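Uncharacterized protein (Photobacterium profundum, PDB 3R87) probably acts as a thioesterase of the 4-hydroxybenzoyl-CoA thioesterase family, built on the hot-dog fold and assembled from four copies of the chain. Local coordinates at residues D68-A73 and Q94-P99; F57-A62 and G108-V113; H9-Y14 and C76-S81. All coordinates share one frame; numbering follows the deposited sequence.

Contact 1: residues D68-A73 and Q94-P99; sequences DGVEFA and QEVWRP
Arg98, just past the end of strand 89-97, lays its side chain across Asp68, Gly69, Val70 and Glu71. Its CB points toward that segment, and CG, anti to the carbonyl carbon (chi1 -64°), lies 3.9 Å from Val70 CG2; the two side chains slide past each other in opposite directions. Arg98 CD comes 3.4 Å from Gly69 O, and the bend at chi3 (67°) keeps NE beside the same oxygen, which stays near the chain through to NH1. Gly69 O sits over one face of the guanidinium, toward its rim, without a hydrogen bond to it. In the hot-dog fold of this family, segment 68-73 belongs to the loop between strands 56-66 and 75-85, and Arg98 ties that loop to the sheet through charge. Arg98 NH1 donates to Asp68 OD2 at 2.8 Å; the oxygen lies in the guanidinium plane, whereas the nitrogen stands above the carboxylate plane. Arg98 NH2 forms a longer salt bridge to Glu71 OE2 at 3.5 Å and another to Glu74. Asp68 OD1 has its own salt bridge, to Lys119 of a neighbouring subunit. Apart from the charges, Val70 CG2 approaches Val96 CG1 at 4.3 Å, beside Phe29 of helix 28-41.

Contact 2: residues F57-A62 and G108-V113; sequences FAVYKA and GDIEMV
Glu111 is matched by two residues, Tyr60 and Lys61, across a classic beta bulge in the antiparallel pairing of strands 56-66 and 106-115 within the hot-dog sheet. Backbone hydrogen bonds carry the register. Ala58 and Val113 form a hydrogen-bonded pair with a bond in each direction, and on the Lys61 side of the bulge Glu111 N donates to Lys61 O. Glu111 O takes two donors: Tyr60 N at 2.8 Å and, more weakly, Lys61 N at 3.3 Å. CA-H...O contacts fill in between these bonds, among them Met112 CA to Ala58 O.

Apolar packing differs on the two faces. On that of Val59, Ala62, Ile110 and Met112, Ala62 CB rests against Ile110, seen in one of its two conformers, and Ala62 and Val59 also touch helix 28-41. On the other, Ala58 meets Val113, whose CG1 approaches Tyr60 CB at 4.2 Å.

Side chains run together at the bulge, those of Tyr60 and Lys61 each beside Glu111 and pointing the same way. Glu111 OE1 lies at the edge of the Tyr60 ring, 3.7 Å from CD2, and 3.8 Å from Lys61 CD; its salt bridge is to Lys89. Lys61 and Ala62 also pair with a strand of a neighbouring subunit, so the sheet continues across the interface.

A Met-aromatic contact closes the end nearer His53 and Asp127, which bind magnesium in a crystal structure of this protein, though none is bound to this chain. In one of two conformers, with CG anti to the backbone N (chi1 -180°), Met112 SD stands obliquely 4.3 Å from the Phe57 ring centroid, and Met112 CE lies 3.6 Å from Phe57 CD1.

Contact 3: residues H9-Y14 and C76-S81; sequences HPVQIY and CDIRTS
Val11 CG2, in one of two conformers, meets Ile78 CG1 at 3.6 Å, the apolar contact of the pair, on the face they share with His9 and Cys76. Ile78 CG1, anti to its carbonyl carbon (chi1 -47°), also passes 3.5 Å from His9 O, so the isoleucine fits snugly against both the neighbouring backbone and the valine methyl. Val11 reaches Tyr32 and Ile78 reaches Ala36, placing this face against helix 28-41, the central helix around which a hot-dog sheet wraps. Cys76 SG lies on the same face, and its residue packs against Val70 and Val96.

Between the strands, which run antiparallel, His9 and Ile78 exchange two backbone hydrogen bonds, and Val11 and Cys76 do the same; Ile78 N to His9 O measures 2.8 Å. Pro10 falls between these pairs opposite Asp77 in a non-hydrogen-bonded pair. Having no N-H to give, it joins the ladder by a CA-H...O contact, its CA 3.3 Å from Cys76 O.

The face of Pro10 and Asp77 is looser and more polar. Pro10 is exposed to solvent and its ring covers little of the partner strand. Asp77 OD2 receives Arg79 NE at 2.8 Å in a salt bridge, from above the carboxylate plane, and is also hydrogen-bonded to His8 ND1. Asp77 OD1 comes nearer strand 7-12, standing 3.4 Å from His9 N.

All three contacts reach one antiparallel sheet, contact 1 through one side only. Contacts 1 and 3 are close neighbours, their centres about 8 Å apart, because strands 89-97 and 75-85 lie side by side: Glu95 O meets Arg79 N, and Val70 packs on Cys76. Contact 2 lies about 21 Å from contact 1 between centres, yet Gln94 O meets Gly108 N where strands 89-97 and 106-115 adjoin. Each is partly buried. Contacts 2 and 3 are strand ladders that turn buried apolar residues toward helix 28-41; contact 1 is a loop-to-strand junction dominated by charged, partly exposed ends. Contacts 1 and 2 both reach the same neighbouring subunit, through a salt bridge and a continued sheet respectively.

Contact 1: residues D68-A73 and Q94-P99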
# COMPACT_ATOMS: atom_id res chain seq x y z
N ASP A 68 10.28 16.80 7.54
CA ASP A 68 9.18 17.08 8.46
C ASP A 68 8.11 16.02 8.27
O ASP A 68 7.91 15.53 7.17
CB ASP A 68 8.54 18.46 8.16
CG ASP A 68 7.74 18.96 9.28
OD1 ASP A 68 7.85 18.47 10.46
OD2 ASP A 68 6.94 19.87 9.03
N GLY A 69 7.38 15.73 9.32
CA GLY A 69 6.28 14.81 9.27
C GLY A 69 5.03 15.45 8.68
O GLY A 69 4.71 16.62 8.95
N VAL A 70 4.30 14.73 7.87
CA VAL A 70 3.08 15.18 7.24
C VAL A 70 1.91 14.49 7.97
O VAL A 70 1.98 13.31 8.31
CB VAL A 70 3.11 14.86 5.76
CG1 VAL A 70 1.82 15.19 5.07
CG2 VAL A 70 4.31 15.56 5.04
N GLU A 71 0.82 15.22 8.18
CA GLU A 71 -0.26 14.76 9.02
C GLU A 71 -1.56 14.46 8.28
O GLU A 71 -1.84 14.98 7.19
CB GLU A 71 -0.54 15.78 10.13
CG GLU A 71 0.68 15.90 11.04
CD GLU A 71 0.59 16.94 12.07
OE1 GLU A 71 -0.47 17.48 12.32
OE2 GLU A 71 1.65 17.33 12.61
N PHE A 72 -2.37 13.60 8.90
CA PHE A 72 -3.70 13.26 8.41
C PHE A 72 -4.51 14.49 8.06
O PHE A 72 -4.54 15.47 8.82
CB PHE A 72 -4.43 12.46 9.49
CG PHE A 72 -5.85 12.16 9.13
CD1 PHE A 72 -6.18 11.37 8.05
CD2 PHE A 72 -6.88 12.68 9.91
CE1 PHE A 72 -7.51 11.11 7.71
CE2 PHE A 72 -8.21 12.42 9.55
CZ PHE A 72 -8.52 11.64 8.48
N ALA A 73 -5.19 14.40 6.93
CA ALA A 73 -6.17 15.38 6.43
C ALA A 73 -5.51 16.62 5.85
O ALA A 73 -6.22 17.49 5.35
CB ALA A 73 -7.23 15.72 7.49
N GLN A 94 11.49 16.84 -6.99
CA GLN A 94 10.15 16.75 -6.50
C GLN A 94 10.13 17.05 -5.03
O GLN A 94 11.02 16.60 -4.28
CB GLN A 94 9.49 15.40 -6.81
CG GLN A 94 9.56 15.09 -8.30
CD GLN A 94 8.70 13.92 -8.68
OE1 GLN A 94 9.21 12.79 -8.79
NE2 GLN A 94 7.41 14.14 -8.82
N GLU A 95 9.14 17.81 -4.56
CA GLU A 95 9.08 18.23 -3.20
C GLU A 95 7.66 18.17 -2.68
O GLU A 95 6.72 18.53 -3.39
CB GLU A 95 9.61 19.67 -3.01
CG GLU A 95 11.06 19.80 -3.51
CD GLU A 95 11.67 21.15 -3.34
OE1 GLU A 95 10.97 22.10 -2.87
OE2 GLU A 95 12.88 21.28 -3.67
N VAL A 96 7.49 17.73 -1.43
CA VAL A 96 6.19 17.79 -0.75
C VAL A 96 6.16 19.00 0.13
O VAL A 96 7.02 19.15 1.02
CB VAL A 96 6.01 16.53 0.16
CG1 VAL A 96 4.70 16.64 0.91
CG2 VAL A 96 6.17 15.25 -0.60
N TRP A 97 5.15 19.87 -0.07
CA TRP A 97 5.00 21.07 0.76
C TRP A 97 3.68 20.96 1.54
O TRP A 97 2.58 20.87 0.94
CB TRP A 97 4.96 22.32 -0.15
CG TRP A 97 6.35 22.67 -0.63
CD1 TRP A 97 7.12 21.97 -1.51
CD2 TRP A 97 7.13 23.78 -0.23
NE1 TRP A 97 8.33 22.61 -1.69
CE2 TRP A 97 8.35 23.72 -0.89
CE3 TRP A 97 6.89 24.86 0.68
CZ2 TRP A 97 9.35 24.69 -0.73
CZ3 TRP A 97 7.86 25.81 0.81
CH2 TRP A 97 9.07 25.73 0.12
N ARG A 98 3.79 21.02 2.85
CA ARG A 98 2.62 21.07 3.73
C ARG A 98 1.95 22.42 3.61
O ARG A 98 2.61 23.44 3.24
CB ARG A 98 2.99 20.82 5.17
CG ARG A 98 3.55 19.39 5.40
CD ARG A 98 4.03 19.18 6.79
NE ARG A 98 2.92 19.19 7.76
CZ ARG A 98 3.03 19.48 9.08
NH1 ARG A 98 4.21 19.82 9.63
NH2 ARG A 98 1.96 19.44 9.85
N PRO A 99 0.66 22.53 3.92
CA PRO A 99 -0.04 23.83 3.75
C PRO A 99 0.59 24.93 4.55
O PRO A 99 0.81 24.84 5.75
CB PRO A 99 -1.44 23.51 4.28
CG PRO A 99 -1.55 22.10 4.42
CD PRO A 99 -0.23 21.46 4.34

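Contact 2: residues F57-A62 and G108-V113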
# COMPACT_ATOMS: atom_id res chain seq x y z
N PHE A 57 8.27 3.85 -18.18
CA PHE A 57 9.44 4.48 -17.46
C PHE A 57 9.71 3.76 -16.16
O PHE A 57 8.80 3.13 -15.59
CB PHE A 57 9.10 5.92 -17.25
CG PHE A 57 9.02 6.65 -18.53
CD1 PHE A 57 10.16 7.14 -19.11
CD2 PHE A 57 7.83 6.89 -19.13
CE1 PHE A 57 10.07 7.81 -20.31
CE2 PHE A 57 7.79 7.56 -20.33
CZ PHE A 57 8.93 7.97 -20.94
N ALA A 58 10.99 3.90 -15.73
CA ALA A 58 11.45 3.28 -14.49
C ALA A 58 12.30 4.25 -13.75
O ALA A 58 13.09 5.02 -14.35
CB ALA A 58 12.16 1.97 -14.78
N VAL A 59 12.22 4.26 -12.45
CA VAL A 59 13.10 5.01 -11.61
C VAL A 59 14.40 4.23 -11.48
O VAL A 59 14.39 3.08 -11.02
CB VAL A 59 12.44 5.31 -10.25
CG1 VAL A 59 13.42 5.93 -9.31
CG2 VAL A 59 11.19 6.22 -10.39
N TYR A 60 15.51 4.86 -11.83
CA TYR A 60 16.82 4.32 -11.64
C TYR A 60 17.44 4.73 -10.31
O TYR A 60 18.04 3.92 -9.62
CB TYR A 60 17.69 4.73 -12.87
CG TYR A 60 19.13 4.36 -12.69
CD1 TYR A 60 19.48 3.05 -12.35
CD2 TYR A 60 20.11 5.34 -12.81
CE1 TYR A 60 20.86 2.66 -12.13
CE2 TYR A 60 21.52 4.98 -12.67
CZ TYR A 60 21.81 3.63 -12.28
OH TYR A 60 23.15 3.29 -12.11
N LYS A 61 17.29 6.02 -9.95
CA LYS A 61 17.82 6.52 -8.70
C LYS A 61 16.79 7.42 -8.06
O LYS A 61 16.09 8.17 -8.76
CB LYS A 61 19.14 7.27 -8.88
CG LYS A 61 20.28 6.34 -9.17
CD LYS A 61 21.62 7.10 -9.24
CE LYS A 61 22.79 6.15 -9.44
NZ LYS A 61 24.06 6.92 -9.47
N ALA A 62 16.74 7.38 -6.73
CA ALA A 62 15.90 8.31 -5.95
C ALA A 62 16.67 8.66 -4.70
O ALA A 62 16.91 7.77 -3.86
CB ALA A 62 14.55 7.73 -5.62
N GLY A 108 12.94 14.97 -3.15
CA GLY A 108 13.48 13.87 -3.93
C GLY A 108 14.17 14.38 -5.17
O GLY A 108 13.64 15.24 -5.90
N ASP A 109 15.34 13.83 -5.44
CA ASP A 109 16.02 13.95 -6.72
C ASP A 109 15.93 12.59 -7.39
O ASP A 109 16.48 11.59 -6.85
CB ASP A 109 17.50 14.34 -6.54
CG ASP A 109 17.71 15.67 -5.88
OD1 ASP A 109 17.11 16.63 -6.34
OD2 ASP A 109 18.53 15.75 -4.90
N ILE A 110 15.20 12.49 -8.48
CA ILE A 110 14.85 11.23 -9.12
C ILE A 110 15.42 11.16 -10.50
O ILE A 110 15.36 12.15 -11.25
CB ILE A 110 13.33 11.01 -9.13
CG1 ILE A 110 12.78 10.46 -7.80
CG2 ILE A 110 12.95 10.09 -10.27
CD1 ILE A 110 12.87 10.96 -6.79
N GLU A 111 16.04 10.07 -10.88
CA GLU A 111 16.51 9.84 -12.22
C GLU A 111 15.69 8.76 -12.84
O GLU A 111 15.58 7.64 -12.27
CB GLU A 111 17.97 9.41 -12.24
CG GLU A 111 18.88 10.32 -11.60
CD GLU A 111 20.36 10.01 -11.85
OE1 GLU A 111 20.72 8.95 -12.46
OE2 GLU A 111 21.18 10.80 -11.33
N MET A 112 15.12 9.02 -14.00
CA MET A 112 14.19 8.16 -14.69
C MET A 112 14.81 7.69 -16.02
O MET A 112 15.42 8.53 -16.72
CB MET A 112 12.96 9.06 -15.01
CG MET A 112 11.84 8.37 -15.74
SD MET A 112 10.42 9.34 -16.16
CE MET A 112 10.79 10.27 -17.47
N VAL A 113 14.55 6.45 -16.39
CA VAL A 113 14.88 5.89 -17.70
C VAL A 113 13.59 5.32 -18.32
O VAL A 113 12.58 5.16 -17.69
CB VAL A 113 15.94 4.82 -17.54
CG1 VAL A 113 17.20 5.44 -16.98
CG2 VAL A 113 15.50 3.66 -16.61

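Contact 3: residues H9-Y14 and C76-S81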
# COMPACT_ATOMS: atom_id res chain seq x y z
N HIS A 9 0.78 19.50 -7.95
CA HIS A 9 -0.20 18.41 -7.90
C HIS A 9 -0.60 18.21 -6.49
O HIS A 9 0.23 17.94 -5.64
CB HIS A 9 0.47 17.11 -8.45
CG HIS A 9 -0.42 15.89 -8.32
ND1 HIS A 9 -1.60 15.80 -8.97
CD2 HIS A 9 -0.33 14.77 -7.51
CE1 HIS A 9 -2.23 14.68 -8.57
NE2 HIS A 9 -1.44 14.00 -7.74
N PRO A 10 -1.88 18.34 -6.17
CA PRO A 10 -2.31 18.20 -4.77
C PRO A 10 -2.39 16.74 -4.36
O PRO A 10 -2.79 15.90 -5.16
CB PRO A 10 -3.70 18.83 -4.76
CG PRO A 10 -4.20 18.64 -6.18
CD PRO A 10 -3.03 18.70 -7.06
N VAL A 11 -2.08 16.46 -3.11
CA VAL A 11 -2.26 15.14 -2.53
C VAL A 11 -2.89 15.29 -1.17
O VAL A 11 -2.31 15.94 -0.28
CB VAL A 11 -0.91 14.35 -2.43
CG1 VAL A 11 -1.12 13.08 -1.57
CG2 VAL A 11 -0.46 14.01 -3.84
N GLN A 12 -4.05 14.66 -0.96
CA GLN A 12 -4.67 14.64 0.34
C GLN A 12 -4.21 13.39 1.10
O GLN A 12 -4.08 12.31 0.53
CB GLN A 12 -6.18 14.65 0.24
CG GLN A 12 -6.87 14.70 1.56
CD GLN A 12 -8.29 15.15 1.57
OE1 GLN A 12 -8.71 15.94 0.70
NE2 GLN A 12 -9.04 14.74 2.55
N ILE A 13 -3.99 13.56 2.41
CA ILE A 13 -3.51 12.49 3.29
C ILE A 13 -4.71 11.84 3.98
O ILE A 13 -5.41 12.49 4.78
CB ILE A 13 -2.53 13.06 4.31
CG1 ILE A 13 -1.36 13.78 3.61
CG2 ILE A 13 -2.03 11.97 5.25
CD1 ILE A 13 -0.64 12.98 2.56
N TYR A 14 -4.93 10.56 3.70
CA TYR A 14 -6.04 9.78 4.23
C TYR A 14 -5.51 8.75 5.23
O TYR A 14 -4.30 8.64 5.47
CB TYR A 14 -6.76 9.07 3.08
CG TYR A 14 -7.33 9.99 2.04
CD1 TYR A 14 -8.61 10.58 2.23
CD2 TYR A 14 -6.67 10.24 0.87
CE1 TYR A 14 -9.16 11.39 1.23
CE2 TYR A 14 -7.22 11.06 -0.11
CZ TYR A 14 -8.48 11.61 0.07
OH TYR A 14 -9.02 12.39 -0.92
N CYS A 76 -1.43 18.43 0.75
CA CYS A 76 -0.08 18.87 0.42
C CYS A 76 0.00 19.19 -1.04
O CYS A 76 -0.83 18.80 -1.87
CB CYS A 76 0.89 17.76 0.73
SG CYS A 76 1.07 17.46 2.50
N ASP A 77 1.01 20.00 -1.40
CA ASP A 77 1.33 20.29 -2.79
C ASP A 77 2.59 19.54 -3.16
O ASP A 77 3.63 19.72 -2.52
CB ASP A 77 1.55 21.80 -2.95
CG ASP A 77 1.66 22.26 -4.39
OD1 ASP A 77 1.34 21.52 -5.31
OD2 ASP A 77 2.09 23.43 -4.56
N ILE A 78 2.50 18.69 -4.17
CA ILE A 78 3.69 18.07 -4.75
C ILE A 78 4.18 19.00 -5.86
O ILE A 78 3.43 19.30 -6.77
CB ILE A 78 3.41 16.66 -5.31
CG1 ILE A 78 2.62 15.79 -4.37
CG2 ILE A 78 4.71 16.07 -5.79
CD1 ILE A 78 3.32 15.56 -3.11
N ARG A 79 5.42 19.44 -5.74
CA ARG A 79 5.99 20.44 -6.66
C ARG A 79 7.10 19.78 -7.42
O ARG A 79 8.08 19.29 -6.80
CB ARG A 79 6.46 21.63 -5.85
CG ARG A 79 5.34 22.31 -5.11
CD ARG A 79 5.76 23.59 -4.43
NE ARG A 79 4.64 24.18 -3.73
CZ ARG A 79 4.75 25.22 -2.91
NH1 ARG A 79 5.98 25.74 -2.69
NH2 ARG A 79 3.69 25.69 -2.31
N THR A 80 7.01 19.77 -8.74
CA THR A 80 7.86 18.96 -9.59
C THR A 80 8.47 19.80 -10.70
O THR A 80 7.75 20.56 -11.36
CB THR A 80 7.02 17.84 -10.24
OG1 THR A 80 6.51 16.99 -9.21
CG2 THR A 80 7.80 16.98 -11.21
N SER A 81 9.74 19.61 -10.97
CA SER A 81 10.35 20.10 -12.18
C SER A 81 11.20 18.99 -12.79
O SER A 81 11.55 18.01 -12.12
CB SER A 81 11.20 21.36 -11.95
OG SER A 81 12.26 21.03 -11.10